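3-dehydroquinate dehydratase (Clostridium difficile, PDB 4H3D) catalyses the cis-dehydration of 3-dehydroquinate to 3-dehydroshikimate through an imine intermediate, the third step of the chorismate pathway to the aromatic amino acids. Local coordinates at residues P153-I158 with L189-E194; K174-P179 with M207-M212. All coordinates share one frame; numbering follows the deposited sequence. Where two conformers were deposited one is given.

Contact 1: P153-I158 with L189-E194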
ATOM      1  N   PRO B 153      -3.406 -19.837   3.094  1.00 23.66           N
ATOM      2  CA  PRO B 153      -4.426 -20.759   2.627  1.00 24.68           C
ATOM      3  C   PRO B 153      -5.186 -20.142   1.437  1.00 26.51           C
ATOM      4  O   PRO B 153      -5.163 -18.910   1.249  1.00 24.24           O
ATOM      5  CB  PRO B 153      -5.331 -20.935   3.844  1.00 24.19           C
ATOM      6  CG  PRO B 153      -4.485 -20.544   5.014  1.00 24.08           C
ATOM      7  CD  PRO B 153      -3.605 -19.456   4.505  1.00 23.15           C
ATOM      8  N   LYS B 154      -5.848 -20.987   0.654  0.50 26.77           N
ATOM      9  CA  LYS B 154      -6.608 -20.522  -0.498  0.50 27.93           C
ATOM     10  C   LYS B 154      -7.703 -19.551  -0.059  0.50 27.76           C
ATOM     11  O   LYS B 154      -8.140 -19.571   1.097  0.50 26.49           O
ATOM     12  CB  LYS B 154      -7.214 -21.708  -1.255  0.50 29.86           C
ATOM     13  CG  LYS B 154      -6.176 -22.761  -1.659  0.50 32.35           C
ATOM     14  CD  LYS B 154      -5.005 -22.069  -2.277  0.50 35.78           C
ATOM     15  CE  LYS B 154      -3.889 -23.001  -2.665  0.50 34.93           C
ATOM     16  NZ  LYS B 154      -2.735 -22.176  -3.101  0.50 31.52           N
ATOM     17  N   LYS B 155      -8.133 -18.699  -0.981  1.00 27.64           N
ATOM     18  CA  LYS B 155      -9.189 -17.710  -0.693  1.00 28.60           C
ATOM     19  C   LYS B 155     -10.384 -18.322   0.062  1.00 26.91           C
ATOM     20  O   LYS B 155     -10.790 -17.823   1.101  1.00 24.84           O
ATOM     21  CB  LYS B 155      -9.655 -17.089  -2.020  1.00 29.01           C
ATOM     22  CG  LYS B 155     -10.815 -16.107  -1.908  1.00 37.42           C
ATOM     23  CD  LYS B 155     -11.128 -15.460  -3.263  1.00 40.32           C
ATOM     24  CE  LYS B 155     -11.638 -16.441  -4.326  1.00 47.68           C
ATOM     25  NZ  LYS B 155     -13.002 -16.982  -4.032  1.00 49.61           N
ATOM     26  N   GLU B 156     -10.919 -19.421  -0.463  1.00 26.91           N
ATOM     27  CA  GLU B 156     -12.085 -20.055   0.134  1.00 28.97           C
ATOM     28  C   GLU B 156     -11.811 -20.579   1.544  1.00 26.62           C
ATOM     29  O   GLU B 156     -12.720 -20.581   2.372  1.00 25.72           O
ATOM     30  CB  GLU B 156     -12.727 -21.122  -0.790  1.00 32.18           C
ATOM     31  CG  GLU B 156     -11.770 -21.922  -1.611  1.00 39.49           C
ATOM     32  CD  GLU B 156     -11.244 -21.140  -2.830  1.00 45.99           C
ATOM     33  OE1 GLU B 156     -12.061 -20.707  -3.692  1.00 52.65           O
ATOM     34  OE2 GLU B 156     -10.016 -20.976  -2.928  1.00 44.13           O
ATOM     35  N   GLU B 157     -10.569 -21.007   1.816  1.00 24.42           N
ATOM     36  CA  GLU B 157     -10.192 -21.451   3.165  1.00 24.56           C
ATOM     37  C   GLU B 157     -10.195 -20.260   4.112  1.00 23.09           C
ATOM     38  O   GLU B 157     -10.703 -20.342   5.218  1.00 23.35           O
ATOM     39  CB  GLU B 157      -8.798 -22.079   3.182  1.00 25.37           C
ATOM     40  CG  GLU B 157      -8.655 -23.327   2.351  1.00 27.69           C
ATOM     41  CD  GLU B 157      -7.244 -23.864   2.411  1.00 32.91           C
ATOM     42  OE1 GLU B 157      -6.849 -24.370   3.491  1.00 30.29           O
ATOM     43  OE2 GLU B 157      -6.540 -23.790   1.372  1.00 26.81           O
ATOM     44  N   ILE B 158      -9.607 -19.153   3.676  1.00 23.21           N
ATOM     45  CA  ILE B 158      -9.571 -17.930   4.502  1.00 21.13           C
ATOM     46  C   ILE B 158     -11.023 -17.484   4.809  1.00 24.12           C
ATOM     47  O   ILE B 158     -11.386 -17.255   5.979  1.00 22.57           O
ATOM     48  CB  ILE B 158      -8.775 -16.819   3.810  1.00 21.43           C
ATOM     49  CG1 ILE B 158      -7.297 -17.227   3.693  1.00 20.16           C
ATOM     50  CG2 ILE B 158      -8.870 -15.497   4.601  1.00 19.85           C
ATOM     51  CD1 ILE B 158      -6.487 -16.310   2.811  1.00 21.63           C
ATOM     52  N   LEU B 189      -5.608 -10.336   0.263  1.00 21.03           N
ATOM     53  CA  LEU B 189      -6.410  -9.136  -0.021  1.00 18.98           C
ATOM     54  C   LEU B 189      -7.718  -9.470  -0.749  1.00 18.95           C
ATOM     55  O   LEU B 189      -8.766  -8.881  -0.457  1.00 20.52           O
ATOM     56  CB  LEU B 189      -5.593  -8.103  -0.813  1.00 23.03           C
ATOM     57  CG  LEU B 189      -4.419  -7.447  -0.063  1.00 24.28           C
ATOM     58  CD1 LEU B 189      -3.700  -6.451  -0.989  1.00 24.64           C
ATOM     59  CD2 LEU B 189      -4.889  -6.747   1.221  1.00 23.87           C
ATOM     60  N   GLU B 190      -7.664 -10.410  -1.686  1.00 20.14           N
ATOM     61  CA  GLU B 190      -8.867 -10.861  -2.414  1.00 21.72           C
ATOM     62  C   GLU B 190      -9.898 -11.517  -1.466  1.00 21.82           C
ATOM     63  O   GLU B 190     -11.113 -11.257  -1.555  1.00 22.41           O
ATOM     64  CB  GLU B 190      -8.482 -11.865  -3.513  1.00 25.27           C
ATOM     65  CG  GLU B 190      -9.685 -12.304  -4.387  1.00 28.35           C
ATOM     66  CD  GLU B 190      -9.358 -13.458  -5.328  1.00 39.06           C
ATOM     67  OE1 GLU B 190     -10.182 -13.732  -6.234  1.00 36.11           O
ATOM     68  OE2 GLU B 190      -8.295 -14.106  -5.145  1.00 41.08           O
ATOM     69  N   ALA B 191      -9.402 -12.375  -0.582  1.00 22.02           N
ATOM     70  CA  ALA B 191     -10.227 -13.044   0.423  1.00 22.01           C
ATOM     71  C   ALA B 191     -10.842 -12.018   1.357  1.00 21.24           C
ATOM     72  O   ALA B 191     -12.026 -12.089   1.673  1.00 21.23           O
ATOM     73  CB  ALA B 191      -9.387 -14.052   1.207  1.00 23.10           C
ATOM     74  N   THR B 192     -10.034 -11.046   1.783  1.00 21.12           N
ATOM     75  CA  THR B 192     -10.502  -9.974   2.656  1.00 20.47           C
ATOM     76  C   THR B 192     -11.696  -9.242   2.041  1.00 22.09           C
ATOM     77  O   THR B 192     -12.728  -9.061   2.691  1.00 23.85           O
ATOM     78  CB  THR B 192      -9.378  -8.945   2.932  1.00 21.22           C
ATOM     79  OG1 THR B 192      -8.267  -9.592   3.584  1.00 20.51           O
ATOM     80  CG2 THR B 192      -9.878  -7.795   3.789  1.00 19.31           C
ATOM     81  N   ASN B 193     -11.564  -8.851   0.781  1.00 23.22           N
ATOM     82  CA  ASN B 193     -12.617  -8.076   0.153  1.00 24.67           C
ATOM     83  C   ASN B 193     -13.862  -8.905  -0.152  1.00 24.38           C
ATOM     84  O   ASN B 193     -14.989  -8.398  -0.057  1.00 27.65           O
ATOM     85  CB  ASN B 193     -12.112  -7.362  -1.089  1.00 24.38           C
ATOM     86  CG  ASN B 193     -13.066  -6.279  -1.552  1.00 24.73           C
ATOM     87  OD1 ASN B 193     -13.647  -6.392  -2.595  1.00 26.48           O
ATOM     88  ND2 ASN B 193     -13.264  -5.247  -0.727  1.00 25.83           N
ATOM     89  N   GLU B 194     -13.671 -10.160  -0.517  1.00 26.05           N
ATOM     90  CA  GLU B 194     -14.813 -11.056  -0.756  1.00 27.96           C
ATOM     91  C   GLU B 194     -15.622 -11.230   0.535  1.00 25.79           C
ATOM     92  O   GLU B 194     -16.851 -11.158   0.523  1.00 26.03           O
ATOM     93  CB  GLU B 194     -14.337 -12.403  -1.293  1.00 29.47           C
ATOM     94  CG  GLU B 194     -15.460 -13.388  -1.559  1.00 37.44           C
ATOM     95  CD  GLU B 194     -15.004 -14.586  -2.386  1.00 45.98           C
ATOM     96  OE1 GLU B 194     -14.292 -14.381  -3.402  1.00 49.97           O
ATOM     97  OE2 GLU B 194     -15.377 -15.725  -2.030  1.00 51.23           O
TER
HETATM   98  O   HOH W   1     -14.759 -18.011  -1.188  1.00 51.19           O

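Contact 2: K174-P179 with M207-M212. With SHL (5-hydroxy-6-methyl-4-oxo-4H-pyran-2-carboxylic acid), chain I.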
ATOM      1  N   LYS B 174     -10.275 -12.357  13.058  1.00 18.43           N
ATOM      2  CA  LYS B 174      -8.943 -11.928  12.692  1.00 17.88           C
ATOM      3  C   LYS B 174      -8.145 -13.072  12.117  1.00 19.27           C
ATOM      4  O   LYS B 174      -8.114 -14.166  12.696  1.00 18.54           O
ATOM      5  CB  LYS B 174      -8.187 -11.401  13.915  1.00 18.29           C
ATOM      6  CG  LYS B 174      -6.697 -11.052  13.630  1.00 17.63           C
ATOM      7  CD  LYS B 174      -5.984 -10.611  14.868  1.00 20.20           C
ATOM      8  CE  LYS B 174      -4.525 -10.284  14.560  1.00 22.82           C
ATOM      9  NZ  LYS B 174      -3.761  -9.896  15.786  1.00 27.52           N
ATOM     10  N   ILE B 175      -7.489 -12.826  10.993  1.00 18.67           N
ATOM     11  CA  ILE B 175      -6.621 -13.825  10.401  1.00 19.47           C
ATOM     12  C   ILE B 175      -5.335 -13.216   9.917  1.00 19.52           C
ATOM     13  O   ILE B 175      -5.313 -12.126   9.336  1.00 21.63           O
ATOM     14  CB  ILE B 175      -7.317 -14.692   9.290  1.00 21.71           C
ATOM     15  CG1 ILE B 175      -6.498 -15.962   9.042  1.00 25.16           C
ATOM     16  CG2 ILE B 175      -7.530 -13.916   7.998  1.00 20.80           C
ATOM     17  CD1 ILE B 175      -7.209 -17.003   8.209  1.00 23.25           C
ATOM     18  N   ALA B 176      -4.244 -13.894  10.238  1.00 17.81           N
ATOM     19  CA  ALA B 176      -2.900 -13.478   9.825  1.00 18.26           C
ATOM     20  C   ALA B 176      -2.236 -14.677   9.133  1.00 17.62           C
ATOM     21  O   ALA B 176      -2.170 -15.773   9.703  1.00 19.43           O
ATOM     22  CB  ALA B 176      -2.077 -13.028  11.034  1.00 17.28           C
ATOM     23  N   VAL B 177      -1.743 -14.463   7.918  1.00 18.01           N
ATOM     24  CA  VAL B 177      -1.153 -15.535   7.115  1.00 19.85           C
ATOM     25  C   VAL B 177       0.213 -15.129   6.570  1.00 21.25           C
ATOM     26  O   VAL B 177       0.546 -13.942   6.521  1.00 22.86           O
ATOM     27  CB  VAL B 177      -2.090 -15.937   5.957  1.00 19.90           C
ATOM     28  CG1 VAL B 177      -3.426 -16.461   6.527  1.00 20.94           C
ATOM     29  CG2 VAL B 177      -2.331 -14.758   4.996  1.00 19.79           C
ATOM     30  N   MET B 178       1.002 -16.119   6.166  1.00 21.07           N
ATOM     31  CA  MET B 178       2.355 -15.869   5.688  1.00 21.31           C
ATOM     32  C   MET B 178       2.429 -16.080   4.171  1.00 21.69           C
ATOM     33  O   MET B 178       2.154 -17.182   3.683  1.00 22.83           O
ATOM     34  CB  MET B 178       3.339 -16.818   6.384  1.00 23.16           C
ATOM     35  CG  MET B 178       4.825 -16.583   6.021  1.00 23.72           C
ATOM     36  SD  MET B 178       5.408 -14.961   6.616  1.00 32.67           S
ATOM     37  CE  MET B 178       5.369 -15.176   8.394  1.00 27.91           C
ATOM     38  N   PRO B 179       2.820 -15.035   3.413  1.00 21.09           N
ATOM     39  CA  PRO B 179       2.927 -15.282   1.981  1.00 22.78           C
ATOM     40  C   PRO B 179       4.207 -16.022   1.635  1.00 24.99           C
ATOM     41  O   PRO B 179       5.229 -15.790   2.266  1.00 23.99           O
ATOM     42  CB  PRO B 179       2.986 -13.871   1.383  1.00 24.46           C
ATOM     43  CG  PRO B 179       3.671 -13.058   2.430  1.00 22.60           C
ATOM     44  CD  PRO B 179       3.227 -13.656   3.771  1.00 23.20           C
ATOM     45  N   MET B 207      -4.361  -9.725   7.767  0.50 19.72           N
ATOM     46  CA  MET B 207      -3.023  -9.286   7.394  0.50 20.90           C
ATOM     47  C   MET B 207      -2.217 -10.401   6.768  0.50 20.02           C
ATOM     48  O   MET B 207      -2.453 -11.588   7.013  0.50 18.63           O
ATOM     49  CB  MET B 207      -2.245  -8.730   8.587  0.50 21.85           C
ATOM     50  CG  MET B 207      -1.749  -9.772   9.545  0.50 21.76           C
ATOM     51  SD  MET B 207      -0.874  -9.038  10.938  0.50 31.75           S
ATOM     52  CE  MET B 207      -2.175  -8.037  11.667  0.50 35.47           C
ATOM     53  N   SER B 208      -1.279  -9.978   5.931  1.00 21.35           N
ATOM     54  CA  SER B 208      -0.321 -10.830   5.280  1.00 22.30           C
ATOM     55  C   SER B 208       0.966 -10.363   5.934  1.00 20.73           C
ATOM     56  O   SER B 208       1.305  -9.181   5.885  1.00 23.97           O
ATOM     57  CB  SER B 208      -0.280 -10.570   3.764  1.00 21.64           C
ATOM     58  OG  SER B 208       0.635 -11.439   3.149  1.00 23.26           O
ATOM     59  N   MET B 209       1.662 -11.281   6.572  1.00 22.25           N
ATOM     60  CA  MET B 209       2.864 -10.970   7.320  1.00 22.91           C
ATOM     61  C   MET B 209       4.112 -10.868   6.416  1.00 24.90           C
ATOM     62  O   MET B 209       4.016 -11.047   5.207  1.00 22.65           O
ATOM     63  CB  MET B 209       3.059 -12.033   8.413  1.00 26.89           C
ATOM     64  CG  MET B 209       1.908 -12.073   9.440  1.00 27.04           C
ATOM     65  SD  MET B 209       2.149 -13.308  10.756  1.00 35.19           S
ATOM     66  CE  MET B 209       1.994 -14.825   9.834  1.00 26.66           C
ATOM     67  N   SER B 210       5.259 -10.533   7.036  1.00 26.38           N
ATOM     68  CA  SER B 210       6.562 -10.343   6.369  1.00 27.92           C
ATOM     69  C   SER B 210       6.607  -9.027   5.563  1.00 29.05           C
ATOM     70  O   SER B 210       5.580  -8.371   5.376  1.00 27.38           O
ATOM     71  CB  SER B 210       6.930 -11.513   5.458  1.00 28.19           C
ATOM     72  OG  SER B 210       6.300 -11.414   4.193  1.00 28.52           O
ATOM     73  N   GLY B 211       7.803  -8.679   5.066  1.00 30.95           N
ATOM     74  CA  GLY B 211       8.018  -7.445   4.265  1.00 29.82           C
ATOM     75  C   GLY B 211       7.136  -7.411   3.041  1.00 29.90           C
ATOM     76  O   GLY B 211       6.562  -6.390   2.694  1.00 30.44           O
ATOM     77  N   MET B 212       7.014  -8.561   2.404  1.00 30.70           N
ATOM     78  CA  MET B 212       6.197  -8.731   1.218  1.00 31.39           C
ATOM     79  C   MET B 212       4.710  -8.413   1.472  1.00 29.29           C
ATOM     80  O   MET B 212       4.014  -7.940   0.575  1.00 28.59           O
ATOM     81  CB  MET B 212       6.360 -10.194   0.750  1.00 33.41           C
ATOM     82  CG  MET B 212       5.701 -10.578  -0.535  1.00 38.66           C
ATOM     83  SD  MET B 212       6.154 -12.283  -1.021  1.00 40.68           S
ATOM     84  CE  MET B 212       7.892 -12.077  -1.360  1.00 34.47           C
TER
HETATM   85  OAD SHL I 302       1.226  -7.116  13.426  1.00 37.96           O
HETATM   86  CAH SHL I 302       1.531  -8.332  13.336  1.00 43.51           C
HETATM   87  OAA SHL I 302       2.600  -8.692  12.781  1.00 41.03           O
HETATM   88  CAK SHL I 302       0.622  -9.315  13.891  1.00 39.73           C
HETATM   89  OAG SHL I 302      -0.588  -8.849  14.506  1.00 36.68           O
HETATM   90  CAF SHL I 302      -1.385  -9.765  15.222  1.00 38.55           C
HETATM   91  CAL SHL I 302      -2.452  -9.294  15.914  1.00 38.12           C
HETATM   92  CAJ SHL I 302      -0.974 -11.051  15.256  1.00 40.48           C
HETATM   93  OAC SHL I 302      -1.685 -11.943  15.942  1.00 37.58           O
HETATM   94  CAI SHL I 302       0.150 -11.461  14.597  1.00 39.11           C
HETATM   95  CAE SHL I 302       0.934 -10.612  13.921  1.00 38.84           C
HETATM   96  OAB SHL I 302       0.500 -12.738  14.620  1.00 38.37           O

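Contact 1: P153-I158 with L189-E194
K155, in the first turn of helix 155-167, comes closest to A191 on helix 182-199, their CA atoms lying 4.9 Å apart. Alanine suits this spot because its lone methyl lets the other helix come near: K155 CG rests 3.9 Å from A191 CA, and the methyl CB of A191 meets I158 CG2 at 3.7 Å. I158, a beta-branched apolar residue, fits the buried side that faces the strands. These are two successive outer helices of the TIM barrel, packed beside each other around the strands. Lysine suits position 155 because its methylenes can lie along A191 and the E190 carboxylate while the ammonium reaches E194. Its CG stands anti to the backbone N (chi1 176°), carrying the chain across to the other helix; K155 CD lies against the carboxylate carbon CD of E190 at 3.4 Å, and bends at chi3 and chi4 bring the ammonium to E194. K155 NZ makes a salt bridge to E194 OE1 at 3.0 Å, meeting it on the syn side, 19° out of the carboxylate plane; its bond to E194 OE2 is weak. E156 adds a long salt bridge to K155, while E190 turns its own charge to K183 of the second subunit.

Contact 2: K174-P179 with M207-M212
Strands 172-177 and 205-208 run parallel, with A176 paired to M207 and V177 to S208. Backbone bonds run from M207 N to I175 O, from V177 N to M207 O and, just past the second strand, from M209 N to V177 O, the last 2.9 Å long and nearly straight at 173°. A176 and M207 send their side chains to the same face of the sheet, where the small methyl CB of A176 packs against M207 CG at 3.6 Å. Beyond the strands, the unbranched, flexible chains of M178 and M209 bend to meet tip to tip, crossing at about a right angle with M178 CE 3.7 Å from M209 CE. The CD-CG edge of the P179 ring lies against S208 OG and M209 O, the latter 3.1 Å from P179 CD. The two strands, with helix 182-199 between them in the chain, form a beta-alpha-beta unit of the TIM barrel. K174, long and fully extended (chi1 174°), reaches from its strand to the ligand, and K174 NZ is bonded covalently to SHL CAL at 1.4 Å. In the conformer given, M207 SD lies over a face of the pyran ring, 3.3 Å from SHL CAK. The adduct thus occupies the Schiff-base lysine itself, implying that this nitrogen is unavailable for imine formation with substrate while the modification remains.

From the N terminus, the chain first passes P153-I158, where helix 155-167 begins, and then strand 172-177, which opens contact 2. Helix 182-199 follows and returns beside helix 155-167, so that contact 1 closes a loop spanning strand 172-177. Strand 205-208 then comes back alongside that strand, and contact 2 closes a second loop spanning helix 182-199. The two loops therefore cross, their segments alternating along the chain. Contact 1 joins neighbouring helices on the outside of the barrel; contact 2 joins the neighbouring strands inside. The layers meet directly where P153 packs on V177 and I158 on I175, and both contacts reach the second subunit.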